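Local coordinates for protein putative S41 protease (Bacteroides fragilis NCTC 9343, PDB 3K50) that is of unknown function but, as a putative family S41 peptidase, probably cleaves peptide bonds as a serine protease, at residues 247-252 with 310-315; 47-52 with 61-66; 292-297 with 394-399. All coordinates share one frame; numbering follows the deposited sequence.

Contact 1 of 3, residues 247-252 with 310-315; sequences TMLAPA and NCLNPY
Leu-312 O accepts a 2.9 Å hydrogen bond from Tyr-315 N, tying up the chain at the C-terminal end of the helix that runs through 310-312, and both residues face the C-terminal end of helix 239-249. The two helix ends lie side by side over the mixed beta-sheet of the ClpP/crotonase-like S41 domain, and no hydrogen bond passes between them. One methyl contact carries the apolar part: Leu-249 CD1 and Leu-312 CD1 meet tip to tip at 4.2 Å. Both leucines hold CG beside the backbone N (chi1 -67° and -65°) and run on extended, which carries these methyls toward each other between the helices. Around them Leu-249 also rests on Phe-216, Phe-227 and Leu-229, and Leu-312 on Val-318, so the pair belongs to the layer between helices and sheet. Beyond it the chain leaves helical geometry at Ala-250, whose carbonyl, like that of Thr-247, is bound by the side-chain amide of Asn-287. The next residue, Pro-251, brings its ring against the backbone of 310-315. Pro-251 CG lies 3.8 Å from Tyr-315 O, and Pro-251 CD is a little farther, at 4.2 Å. Tyr-315 sets out toward 247-252 and then directs its hydroxyl to Leu-258 O, with which it bonds, while Phe-277 meets the ring edge-to-face. In the plane of that ring, at its edge, sits Cys-311 O, 3.5 Å from Tyr-315 CD2.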
ATOM      1  N   THR A 247       9.019  13.043  -8.771  1.00 28.01           N
ATOM      2  CA  THR A 247      10.009  14.023  -9.159  1.00 27.17           C
ATOM      3  C   THR A 247      11.360  13.312  -9.323  1.00 30.67           C
ATOM      4  O   THR A 247      12.132  13.612 -10.221  1.00 30.62           O
ATOM      5  CB  THR A 247      10.000  15.211  -8.132  1.00 26.36           C
ATOM      6  OG1 THR A 247       8.776  15.989  -8.298  1.00 31.22           O
ATOM      7  CG2 THR A 247      11.256  16.140  -8.273  1.00 28.98           C
HETATM    8  N   MSE A 248      11.616  12.323  -8.472  1.00 28.83           N
HETATM    9  CA  MSE A 248      12.907  11.658  -8.481  1.00 26.42           C
HETATM   10  C   MSE A 248      13.027  10.531  -9.531  1.00 28.99           C
HETATM   11  O   MSE A 248      14.147  10.165  -9.909  1.00 34.47           O
HETATM   12  CB  MSE A 248      13.269  11.192  -7.066  1.00 27.57           C
HETATM   13  CG  MSE A 248      13.588  12.321  -6.071  1.00 24.28           C
HETATM   14 SE   MSE A 248      14.422  11.888  -4.398  0.75 23.48          SE
HETATM   15  CE  MSE A 248      13.093  10.754  -3.749  1.00 24.47           C
ATOM     16  N   LEU A 249      11.913  10.011 -10.037  1.00 31.75           N
ATOM     17  CA  LEU A 249      11.951   8.954 -11.070  1.00 31.05           C
ATOM     18  C   LEU A 249      11.965   9.527 -12.473  1.00 33.87           C
ATOM     19  O   LEU A 249      12.551   8.945 -13.360  1.00 38.67           O
ATOM     20  CB  LEU A 249      10.725   8.032 -10.958  1.00 28.06           C
ATOM     21  CG  LEU A 249      10.577   7.144  -9.740  1.00 26.76           C
ATOM     22  CD1 LEU A 249       9.155   6.591  -9.501  1.00 26.04           C
ATOM     23  CD2 LEU A 249      11.616   5.953  -9.942  1.00 27.47           C
ATOM     24  N   ALA A 250      11.405  10.724 -12.640  1.00 28.55           N
ATOM     25  CA  ALA A 250      11.097  11.234 -13.952  1.00 29.98           C
ATOM     26  C   ALA A 250      12.293  11.561 -14.839  1.00 29.15           C
ATOM     27  O   ALA A 250      13.411  11.790 -14.337  1.00 31.39           O
ATOM     28  CB  ALA A 250      10.250  12.473 -13.812  1.00 28.06           C
ATOM     29  N   PRO A 251      12.058  11.629 -16.154  1.00 30.08           N
ATOM     30  CA  PRO A 251      13.140  12.136 -16.990  1.00 29.56           C
ATOM     31  C   PRO A 251      13.468  13.554 -16.554  1.00 28.34           C
ATOM     32  O   PRO A 251      12.555  14.376 -16.286  1.00 33.62           O
ATOM     33  CB  PRO A 251      12.515  12.185 -18.390  1.00 30.51           C
ATOM     34  CG  PRO A 251      11.343  11.243 -18.349  1.00 34.00           C
ATOM     35  CD  PRO A 251      10.853  11.257 -16.942  1.00 32.71           C
ATOM     36  N   ALA A 252      14.745  13.863 -16.544  1.00 31.73           N
ATOM     37  CA  ALA A 252      15.283  15.152 -16.137  1.00 29.69           C
ATOM     38  C   ALA A 252      14.740  16.331 -16.971  1.00 34.56           C
ATOM     39  O   ALA A 252      14.555  17.434 -16.465  1.00 37.17           O
ATOM     40  CB  ALA A 252      16.825  15.072 -16.214  1.00 27.21           C
ATOM     41  N   ASN A 310      -0.935   7.078 -12.642  1.00 27.23           N
ATOM     42  CA  ASN A 310      -1.670   7.956 -13.549  1.00 28.94           C
ATOM     43  C   ASN A 310      -0.885   9.199 -14.064  1.00 27.57           C
ATOM     44  O   ASN A 310      -1.030   9.610 -15.217  1.00 29.03           O
ATOM     45  CB  ASN A 310      -2.957   8.447 -12.837  1.00 26.68           C
ATOM     46  CG  ASN A 310      -3.853   9.233 -13.773  1.00 27.47           C
ATOM     47  OD1 ASN A 310      -4.171   8.738 -14.862  1.00 36.02           O
ATOM     48  ND2 ASN A 310      -4.246  10.484 -13.372  1.00 28.86           N
ATOM     49  N   CYS A 311      -0.187   9.851 -13.131  1.00 28.41           N
ATOM     50  CA  CYS A 311       0.575  11.069 -13.330  1.00 28.05           C
ATOM     51  C   CYS A 311       1.901  10.891 -14.005  1.00 30.86           C
ATOM     52  O   CYS A 311       2.343  11.788 -14.732  1.00 29.28           O
ATOM     53  CB  CYS A 311       0.759  11.759 -11.986  1.00 32.78           C
ATOM     54  SG  CYS A 311      -0.921  12.327 -11.407  1.00 36.66           S
ATOM     55  N   LEU A 312       2.560   9.760 -13.783  1.00 27.76           N
ATOM     56  CA  LEU A 312       3.741   9.459 -14.597  1.00 31.10           C
ATOM     57  C   LEU A 312       3.423   8.959 -16.034  1.00 31.40           C
ATOM     58  O   LEU A 312       4.249   9.170 -16.939  1.00 31.28           O
ATOM     59  CB  LEU A 312       4.635   8.448 -13.932  1.00 31.97           C
ATOM     60  CG  LEU A 312       5.274   8.901 -12.639  1.00 29.15           C
ATOM     61  CD1 LEU A 312       6.073   7.719 -12.124  1.00 35.90           C
ATOM     62  CD2 LEU A 312       6.134  10.156 -12.880  1.00 25.81           C
ATOM     63  N   ASN A 313       2.269   8.312 -16.239  1.00 31.17           N
ATOM     64  CA  ASN A 313       1.843   7.792 -17.584  1.00 33.47           C
ATOM     65  C   ASN A 313       2.083   8.701 -18.780  1.00 35.63           C
ATOM     66  O   ASN A 313       2.589   8.230 -19.803  1.00 35.17           O
ATOM     67  CB  ASN A 313       0.344   7.345 -17.613  1.00 32.35           C
ATOM     68  CG  ASN A 313       0.160   5.835 -17.362  1.00 36.86           C
ATOM     69  OD1 ASN A 313       1.070   5.066 -17.651  1.00 33.73           O
ATOM     70  ND2 ASN A 313      -1.038   5.402 -16.897  1.00 33.11           N
ATOM     71  N   PRO A 314       1.653   9.963 -18.704  1.00 33.99           N
ATOM     72  CA  PRO A 314       1.865  10.903 -19.829  1.00 35.30           C
ATOM     73  C   PRO A 314       3.304  11.295 -20.110  1.00 34.13           C
ATOM     74  O   PRO A 314       3.579  11.819 -21.174  1.00 31.56           O
ATOM     75  CB  PRO A 314       1.130  12.170 -19.372  1.00 35.26           C
ATOM     76  CG  PRO A 314       0.225  11.741 -18.298  1.00 35.51           C
ATOM     77  CD  PRO A 314       0.833  10.573 -17.647  1.00 34.19           C
ATOM     78  N   TYR A 315       4.205  11.062 -19.161  1.00 29.86           N
ATOM     79  CA  TYR A 315       5.576  11.530 -19.288  1.00 32.95           C
ATOM     80  C   TYR A 315       6.668  10.484 -19.498  1.00 34.39           C
ATOM     81  O   TYR A 315       7.802  10.858 -19.739  1.00 34.47           O
ATOM     82  CB  TYR A 315       5.942  12.270 -18.015  1.00 30.09           C
ATOM     83  CG  TYR A 315       5.258  13.578 -17.882  1.00 27.43           C
ATOM     84  CD1 TYR A 315       5.678  14.662 -18.638  1.00 32.88           C
ATOM     85  CD2 TYR A 315       4.177  13.755 -16.999  1.00 30.47           C
ATOM     86  CE1 TYR A 315       5.039  15.902 -18.531  1.00 30.26           C
ATOM     87  CE2 TYR A 315       3.512  15.002 -16.910  1.00 29.97           C
ATOM     88  CZ  TYR A 315       3.988  16.069 -17.649  1.00 33.57           C
ATOM     89  OH  TYR A 315       3.403  17.295 -17.558  1.00 28.97           O
TER

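Contact 2 of 3, residues 47-52 with 61-66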
ATOM      1  N   ALA A  47     -21.828   3.764  10.230  1.00 35.06           N
ATOM      2  CA  ALA A  47     -23.168   3.578   9.679  1.00 34.37           C
ATOM      3  C   ALA A  47     -23.674   4.876   9.080  1.00 36.78           C
ATOM      4  O   ALA A  47     -24.340   4.854   8.041  1.00 34.76           O
ATOM      5  CB  ALA A  47     -24.154   3.047  10.758  1.00 35.23           C
ATOM      6  N   PHE A  48     -23.378   5.995   9.739  1.00 33.96           N
ATOM      7  CA  PHE A  48     -23.763   7.262   9.202  1.00 36.20           C
ATOM      8  C   PHE A  48     -23.106   7.394   7.829  1.00 36.02           C
ATOM      9  O   PHE A  48     -23.794   7.737   6.824  1.00 33.24           O
ATOM     10  CB  PHE A  48     -23.305   8.450  10.082  1.00 34.67           C
ATOM     11  CG  PHE A  48     -23.641   9.765   9.492  1.00 37.26           C
ATOM     12  CD1 PHE A  48     -24.851  10.375   9.777  1.00 36.29           C
ATOM     13  CD2 PHE A  48     -22.796  10.374   8.585  1.00 34.28           C
ATOM     14  CE1 PHE A  48     -25.198  11.614   9.185  1.00 40.77           C
ATOM     15  CE2 PHE A  48     -23.157  11.592   7.966  1.00 35.00           C
ATOM     16  CZ  PHE A  48     -24.352  12.209   8.273  1.00 35.11           C
ATOM     17  N   LEU A  49     -21.795   7.137   7.790  1.00 32.85           N
ATOM     18  CA  LEU A  49     -21.000   7.312   6.560  1.00 33.02           C
ATOM     19  C   LEU A  49     -21.541   6.515   5.383  1.00 34.08           C
ATOM     20  O   LEU A  49     -21.643   7.027   4.268  1.00 33.26           O
ATOM     21  CB  LEU A  49     -19.541   6.950   6.779  1.00 35.46           C
ATOM     22  CG  LEU A  49     -18.588   7.270   5.617  1.00 37.39           C
ATOM     23  CD1 LEU A  49     -18.569   8.757   5.315  1.00 31.92           C
ATOM     24  CD2 LEU A  49     -17.206   6.785   5.929  1.00 26.91           C
ATOM     25  N   LYS A  50     -21.873   5.259   5.626  1.00 36.56           N
ATOM     26  CA  LYS A  50     -22.300   4.370   4.572  1.00 38.33           C
ATOM     27  C   LYS A  50     -23.586   4.899   3.935  1.00 36.12           C
ATOM     28  O   LYS A  50     -23.781   4.734   2.757  1.00 38.91           O
ATOM     29  CB  LYS A  50     -22.467   2.946   5.144  1.00 37.70           C
ATOM     30  CG  LYS A  50     -22.827   1.835   4.144  1.00 45.49           C
ATOM     31  CD  LYS A  50     -23.182   0.481   4.838  1.00 43.45           C
ATOM     32  N   LYS A  51     -24.444   5.537   4.735  1.00 38.11           N
ATOM     33  CA  LYS A  51     -25.709   6.105   4.277  1.00 37.67           C
ATOM     34  C   LYS A  51     -25.561   7.499   3.684  1.00 38.29           C
ATOM     35  O   LYS A  51     -26.383   7.894   2.857  1.00 39.64           O
ATOM     36  CB  LYS A  51     -26.770   6.214   5.429  1.00 39.14           C
ATOM     37  CG  LYS A  51     -27.490   4.914   5.897  1.00 42.12           C
ATOM     38  N   ALA A  52     -24.544   8.247   4.107  1.00 36.41           N
ATOM     39  CA  ALA A  52     -24.353   9.650   3.660  1.00 29.85           C
ATOM     40  C   ALA A  52     -23.477   9.843   2.429  1.00 29.27           C
ATOM     41  O   ALA A  52     -23.553  10.869   1.770  1.00 33.24           O
ATOM     42  CB  ALA A  52     -23.747  10.475   4.821  1.00 30.12           C
ATOM     43  N   SER A  61     -14.099   6.933   1.066  1.00 33.74           N
ATOM     44  CA  SER A  61     -14.192   7.530   2.380  1.00 29.59           C
ATOM     45  C   SER A  61     -14.359   6.454   3.409  1.00 31.46           C
ATOM     46  O   SER A  61     -15.077   5.485   3.193  1.00 29.87           O
ATOM     47  CB  SER A  61     -15.399   8.458   2.436  1.00 30.83           C
ATOM     48  OG  SER A  61     -15.266   9.487   1.501  1.00 26.65           O
ATOM     49  N   LYS A  62     -13.750   6.636   4.580  1.00 32.94           N
ATOM     50  CA  LYS A  62     -13.883   5.626   5.620  1.00 34.05           C
ATOM     51  C   LYS A  62     -13.546   6.138   7.023  1.00 31.69           C
ATOM     52  O   LYS A  62     -12.900   7.165   7.179  1.00 35.72           O
ATOM     53  CB  LYS A  62     -12.973   4.453   5.324  1.00 34.10           C
ATOM     54  CG  LYS A  62     -11.543   4.771   5.277  1.00 38.72           C
ATOM     55  CD  LYS A  62     -10.792   3.651   4.541  1.00 55.20           C
ATOM     56  CE  LYS A  62      -9.265   3.832   4.587  1.00 62.24           C
ATOM     57  NZ  LYS A  62      -8.709   3.773   5.995  1.00 58.20           N
ATOM     58  N   ILE A  63     -14.011   5.392   8.020  1.00 36.57           N
ATOM     59  CA  ILE A  63     -13.777   5.704   9.432  1.00 35.84           C
ATOM     60  C   ILE A  63     -12.618   4.839   9.917  1.00 38.34           C
ATOM     61  O   ILE A  63     -12.564   3.633   9.639  1.00 35.48           O
ATOM     62  CB  ILE A  63     -15.022   5.435  10.322  1.00 35.08           C
ATOM     63  CG1 ILE A  63     -16.272   6.198   9.832  1.00 35.60           C
ATOM     64  CG2 ILE A  63     -14.687   5.703  11.830  1.00 31.50           C
ATOM     65  CD1 ILE A  63     -16.136   7.754   9.768  1.00 27.65           C
ATOM     66  N   ASP A  64     -11.694   5.475  10.616  1.00 41.91           N
ATOM     67  CA  ASP A  64     -10.569   4.824  11.280  1.00 42.27           C
ATOM     68  C   ASP A  64     -10.501   5.287  12.740  1.00 46.03           C
ATOM     69  O   ASP A  64     -10.750   6.461  13.067  1.00 42.41           O
ATOM     70  CB  ASP A  64      -9.267   5.160  10.577  1.00 44.69           C
ATOM     71  CG  ASP A  64      -9.084   4.370   9.292  1.00 52.79           C
ATOM     72  OD1 ASP A  64      -9.296   3.137   9.300  1.00 55.84           O
ATOM     73  OD2 ASP A  64      -8.720   4.968   8.272  1.00 66.54           O
ATOM     74  N   SER A  65     -10.157   4.360  13.618  1.00 45.73           N
ATOM     75  CA  SER A  65     -10.055   4.670  15.037  1.00 49.43           C
ATOM     76  C   SER A  65      -8.842   5.534  15.307  1.00 45.76           C
ATOM     77  O   SER A  65      -7.874   5.496  14.559  1.00 46.40           O
ATOM     78  CB  SER A  65      -9.992   3.388  15.882  1.00 51.18           C
ATOM     79  OG  SER A  65     -11.268   2.755  15.900  1.00 61.79           O
ATOM     80  N   LEU A  66      -8.945   6.361  16.341  1.00 42.82           N
ATOM     81  CA  LEU A  66      -7.842   7.177  16.768  1.00 41.97           C
ATOM     82  C   LEU A  66      -7.222   6.395  17.910  1.00 43.70           C
ATOM     83  O   LEU A  66      -7.820   6.310  18.965  1.00 43.67           O
ATOM     84  CB  LEU A  66      -8.338   8.521  17.259  1.00 39.51           C
ATOM     85  CG  LEU A  66      -7.252   9.555  17.541  1.00 42.42           C
ATOM     86  CD1 LEU A  66      -6.534   9.986  16.257  1.00 39.49           C
ATOM     87  CD2 LEU A  66      -7.896  10.733  18.213  1.00 37.56           C
TER
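In the region of the S41 N-terminal domain, helix 45-52 leans on strand 62-65 of an antiparallel sheet. Within 47-52, Leu-49 alone meets 61-66; Ile-63 also rests on Pro-45 and Glu-46 at the start of the helix. Leu-49 CG is anti to the backbone N (chi1 -172°), which swings CD2 over the start of the strand. There the methyl touches three residues in succession. It packs tightly on main-chain atoms, 3.5 Å from Lys-62 CA and 3.7 Å from Ser-61 O. On the apolar side it reaches Ile-63 CG1 at 4.1 Å, a carbon set anti to its carbonyl carbon (chi1 -56°); the bend at chi2 (-59°) brings Ile-63 CD1 equally near the same methyl. No hydrogen bond joins helix to strand. Met-23 of helix 18-26 also packs on Leu-49, while Ile-63 rests on Phe-342 and Leu-344 of the paired strand 342-352. Ser-61 OG is bonded by both Asp-57 OD2 and Val-347 N. Lys-62 starts away from the helix, then, bent at chi1 and chi4, runs beside its own strand to a salt bridge: Lys-62 NZ is 2.6 Å from Asp-64 OD2, which receives it on its syn lone pair.

Contact 3 of 3, residues 292-297 with 394-399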
ATOM      1  N   THR A 292      11.582   4.755 -18.527  1.00 31.44           N
ATOM      2  CA  THR A 292      10.683   3.645 -18.274  1.00 28.35           C
ATOM      3  C   THR A 292      10.746   3.276 -16.785  1.00 29.49           C
ATOM      4  O   THR A 292      11.809   3.380 -16.162  1.00 26.68           O
ATOM      5  CB  THR A 292      11.105   2.410 -19.087  1.00 31.13           C
ATOM      6  OG1 THR A 292      11.153   2.744 -20.465  1.00 33.55           O
ATOM      7  CG2 THR A 292      10.104   1.229 -18.895  1.00 31.82           C
ATOM      8  N   VAL A 293       9.606   2.904 -16.218  1.00 29.11           N
ATOM      9  CA  VAL A 293       9.523   2.421 -14.836  1.00 30.67           C
ATOM     10  C   VAL A 293       8.562   1.196 -14.839  1.00 29.82           C
ATOM     11  O   VAL A 293       7.601   1.184 -15.568  1.00 28.57           O
ATOM     12  CB  VAL A 293       9.134   3.508 -13.820  1.00 27.67           C
ATOM     13  CG1 VAL A 293       7.730   4.125 -14.150  1.00 26.18           C
ATOM     14  CG2 VAL A 293       9.162   2.953 -12.428  1.00 30.57           C
ATOM     15  N   TYR A 294       8.938   0.131 -14.144  1.00 29.27           N
ATOM     16  CA  TYR A 294       8.096  -1.078 -13.955  1.00 25.91           C
ATOM     17  C   TYR A 294       7.540  -0.932 -12.530  1.00 27.61           C
ATOM     18  O   TYR A 294       8.301  -0.707 -11.550  1.00 30.77           O
ATOM     19  CB  TYR A 294       8.879  -2.380 -14.142  1.00 23.36           C
ATOM     20  CG  TYR A 294       9.465  -2.495 -15.534  1.00 29.80           C
ATOM     21  CD1 TYR A 294      10.616  -1.809 -15.881  1.00 26.62           C
ATOM     22  CD2 TYR A 294       8.819  -3.230 -16.534  1.00 31.99           C
ATOM     23  CE1 TYR A 294      11.144  -1.888 -17.175  1.00 26.64           C
ATOM     24  CE2 TYR A 294       9.331  -3.283 -17.837  1.00 31.07           C
ATOM     25  CZ  TYR A 294      10.475  -2.592 -18.147  1.00 27.86           C
ATOM     26  OH  TYR A 294      11.004  -2.618 -19.417  1.00 29.22           O
ATOM     27  N   VAL A 295       6.216  -1.006 -12.433  1.00 29.61           N
ATOM     28  CA  VAL A 295       5.479  -0.848 -11.187  1.00 27.36           C
ATOM     29  C   VAL A 295       4.741  -2.160 -10.903  1.00 25.25           C
ATOM     30  O   VAL A 295       4.007  -2.676 -11.758  1.00 27.96           O
ATOM     31  CB  VAL A 295       4.521   0.372 -11.240  1.00 30.75           C
ATOM     32  CG1 VAL A 295       3.738   0.519  -9.881  1.00 27.21           C
ATOM     33  CG2 VAL A 295       5.307   1.658 -11.537  1.00 26.85           C
ATOM     34  N   LEU A 296       5.070  -2.762  -9.760  1.00 28.53           N
ATOM     35  CA  LEU A 296       4.437  -4.013  -9.308  1.00 28.36           C
ATOM     36  C   LEU A 296       3.189  -3.721  -8.473  1.00 26.94           C
ATOM     37  O   LEU A 296       3.254  -2.982  -7.474  1.00 29.45           O
ATOM     38  CB  LEU A 296       5.454  -4.840  -8.527  1.00 26.86           C
ATOM     39  CG  LEU A 296       6.841  -5.025  -9.140  1.00 31.48           C
ATOM     40  CD1 LEU A 296       7.725  -5.980  -8.324  1.00 28.74           C
ATOM     41  CD2 LEU A 296       6.726  -5.522 -10.585  1.00 24.78           C
ATOM     42  N   THR A 297       2.067  -4.303  -8.883  1.00 31.12           N
ATOM     43  CA  THR A 297       0.727  -3.975  -8.332  1.00 31.11           C
ATOM     44  C   THR A 297      -0.127  -5.162  -7.938  1.00 28.24           C
ATOM     45  O   THR A 297       0.114  -6.253  -8.402  1.00 28.51           O
ATOM     46  CB  THR A 297      -0.103  -3.142  -9.407  1.00 35.05           C
ATOM     47  OG1 THR A 297      -0.362  -3.926 -10.586  1.00 29.77           O
ATOM     48  CG2 THR A 297       0.646  -1.901  -9.831  1.00 28.55           C
ATOM     49  N   LEU A 394      12.180  -8.121 -14.750  1.00 24.44           N
ATOM     50  CA  LEU A 394      13.555  -8.306 -15.262  1.00 30.22           C
ATOM     51  C   LEU A 394      13.569  -9.017 -16.608  1.00 28.45           C
ATOM     52  O   LEU A 394      14.370  -8.693 -17.465  1.00 28.27           O
ATOM     53  CB  LEU A 394      14.396  -9.069 -14.266  1.00 24.07           C
ATOM     54  CG  LEU A 394      14.660  -8.379 -12.905  1.00 30.02           C
ATOM     55  CD1 LEU A 394      15.292  -9.423 -11.946  1.00 21.83           C
ATOM     56  CD2 LEU A 394      15.529  -7.145 -13.021  1.00 30.06           C
ATOM     57  N   LYS A 395      12.695  -9.995 -16.787  1.00 31.10           N
ATOM     58  CA  LYS A 395      12.627 -10.690 -18.046  1.00 29.90           C
ATOM     59  C   LYS A 395      12.032  -9.788 -19.131  1.00 33.90           C
ATOM     60  O   LYS A 395      12.512  -9.770 -20.280  1.00 32.85           O
ATOM     61  CB  LYS A 395      11.804 -11.993 -17.939  1.00 31.49           C
ATOM     62  CG  LYS A 395      12.484 -13.172 -17.164  1.00 34.88           C
ATOM     63  CD  LYS A 395      11.591 -14.440 -17.358  1.00 39.20           C
ATOM     64  CE  LYS A 395      11.979 -15.707 -16.533  1.00 53.67           C
ATOM     65  NZ  LYS A 395      13.404 -15.731 -16.198  1.00 53.98           N
ATOM     66  N   ILE A 396      10.963  -9.084 -18.798  1.00 28.97           N
ATOM     67  CA  ILE A 396      10.306  -8.219 -19.783  1.00 30.23           C
ATOM     68  C   ILE A 396      11.261  -7.120 -20.289  1.00 31.94           C
ATOM     69  O   ILE A 396      11.362  -6.919 -21.467  1.00 32.85           O
ATOM     70  CB  ILE A 396       9.028  -7.615 -19.225  1.00 30.89           C
ATOM     71  CG1 ILE A 396       7.945  -8.709 -19.179  1.00 28.21           C
ATOM     72  CG2 ILE A 396       8.529  -6.442 -20.099  1.00 28.96           C
ATOM     73  CD1 ILE A 396       6.934  -8.595 -17.985  1.00 29.83           C
HETATM   74  N   MSE A 397      12.025  -6.495 -19.403  1.00 30.68           N
HETATM   75  CA  MSE A 397      12.930  -5.442 -19.842  1.00 29.71           C
HETATM   76  C   MSE A 397      14.072  -6.016 -20.677  1.00 31.60           C
HETATM   77  O   MSE A 397      14.708  -5.306 -21.429  1.00 34.42           O
HETATM   78  CB  MSE A 397      13.461  -4.640 -18.640  1.00 31.15           C
HETATM   79  CG  MSE A 397      14.501  -5.367 -17.812  1.00 30.25           C
HETATM   80 SE   MSE A 397      15.183  -4.368 -16.292  0.75 26.89          SE
HETATM   81  CE  MSE A 397      13.525  -4.255 -15.213  1.00 31.17           C
ATOM     82  N   SER A 398      14.356  -7.295 -20.546  1.00 28.32           N
ATOM     83  CA  SER A 398      15.441  -7.901 -21.301  1.00 29.63           C
ATOM     84  C   SER A 398      14.946  -8.598 -22.550  1.00 32.23           C
ATOM     85  O   SER A 398      15.750  -9.180 -23.268  1.00 33.91           O
ATOM     86  CB  SER A 398      16.136  -8.972 -20.440  1.00 29.89           C
ATOM     87  OG  SER A 398      16.794  -8.410 -19.370  1.00 42.05           O
ATOM     88  N   GLY A 399      13.644  -8.616 -22.779  1.00 35.10           N
ATOM     89  CA  GLY A 399      13.040  -9.321 -23.921  1.00 38.75           C
ATOM     90  C   GLY A 399      12.937 -10.822 -23.832  1.00 40.45           C
ATOM     91  O   GLY A 399      12.705 -11.466 -24.840  1.00 45.18           O
TER
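Strand 292-297 faces the last turn of helix 388-398 with Tyr-294 and Met-397 nearest in backbone, their CA atoms 8.8 Å apart, a helix-on-sheet packing of the S41 domain. Tyr-294 bridges this gap, its ring lying at a slant to the side chains it meets. Its far end presses on the helix: Tyr-294 OH is 3.3 Å from Met-397 CB. Met-397, a selenomethionine, has CG wedged between its backbone N and carbonyl carbon (chi1 74°), and the further bend at chi3 (65°) turns CE back to the ring, 3.9 Å from both Tyr-294 CD1 and CE1. On the other side of the hydroxyl, at Tyr-294 CE2, Ile-396 CG2 approaches obliquely to 4.0 Å. The helix closes just beyond in a Schellman motif, with Gly-399 at positive phi and its N bonded to Ile-396 O at 3.1 Å. Ser-398 OG, also bound by Asn-185 ND2, donates back to Leu-394 O, nearly in line with that carbonyl (167°). The helix spans several strands: Leu-394 and Met-397 rest on Val-189 of strand 187-194, Met-397 also on Val-228 of strand 226-230, and Ile-396 on Ile-321 of strand 317-322, with Tyr-294 rising from the strand between the last two.

In the fold
From the N terminus, contact 2 comes first and closes a short connection, eight residues long, that folds helix 45-52 back on strand 62-65. It is complete before the others begin, and its centre lies 34 Å from that of contact 1 and 38 Å from that of contact 3. Those two cross along the chain: 247-252 opens contact 1, 292-297 opens contact 3, 310-315 then closes contact 1, and 394-399, near the C terminus, closes contact 3. Their nearest atoms are about 4 Å apart. Contact 1 joins two helix ends on one face of the mixed sheet, while contact 3 fixes the C-terminal helix to the opposite face.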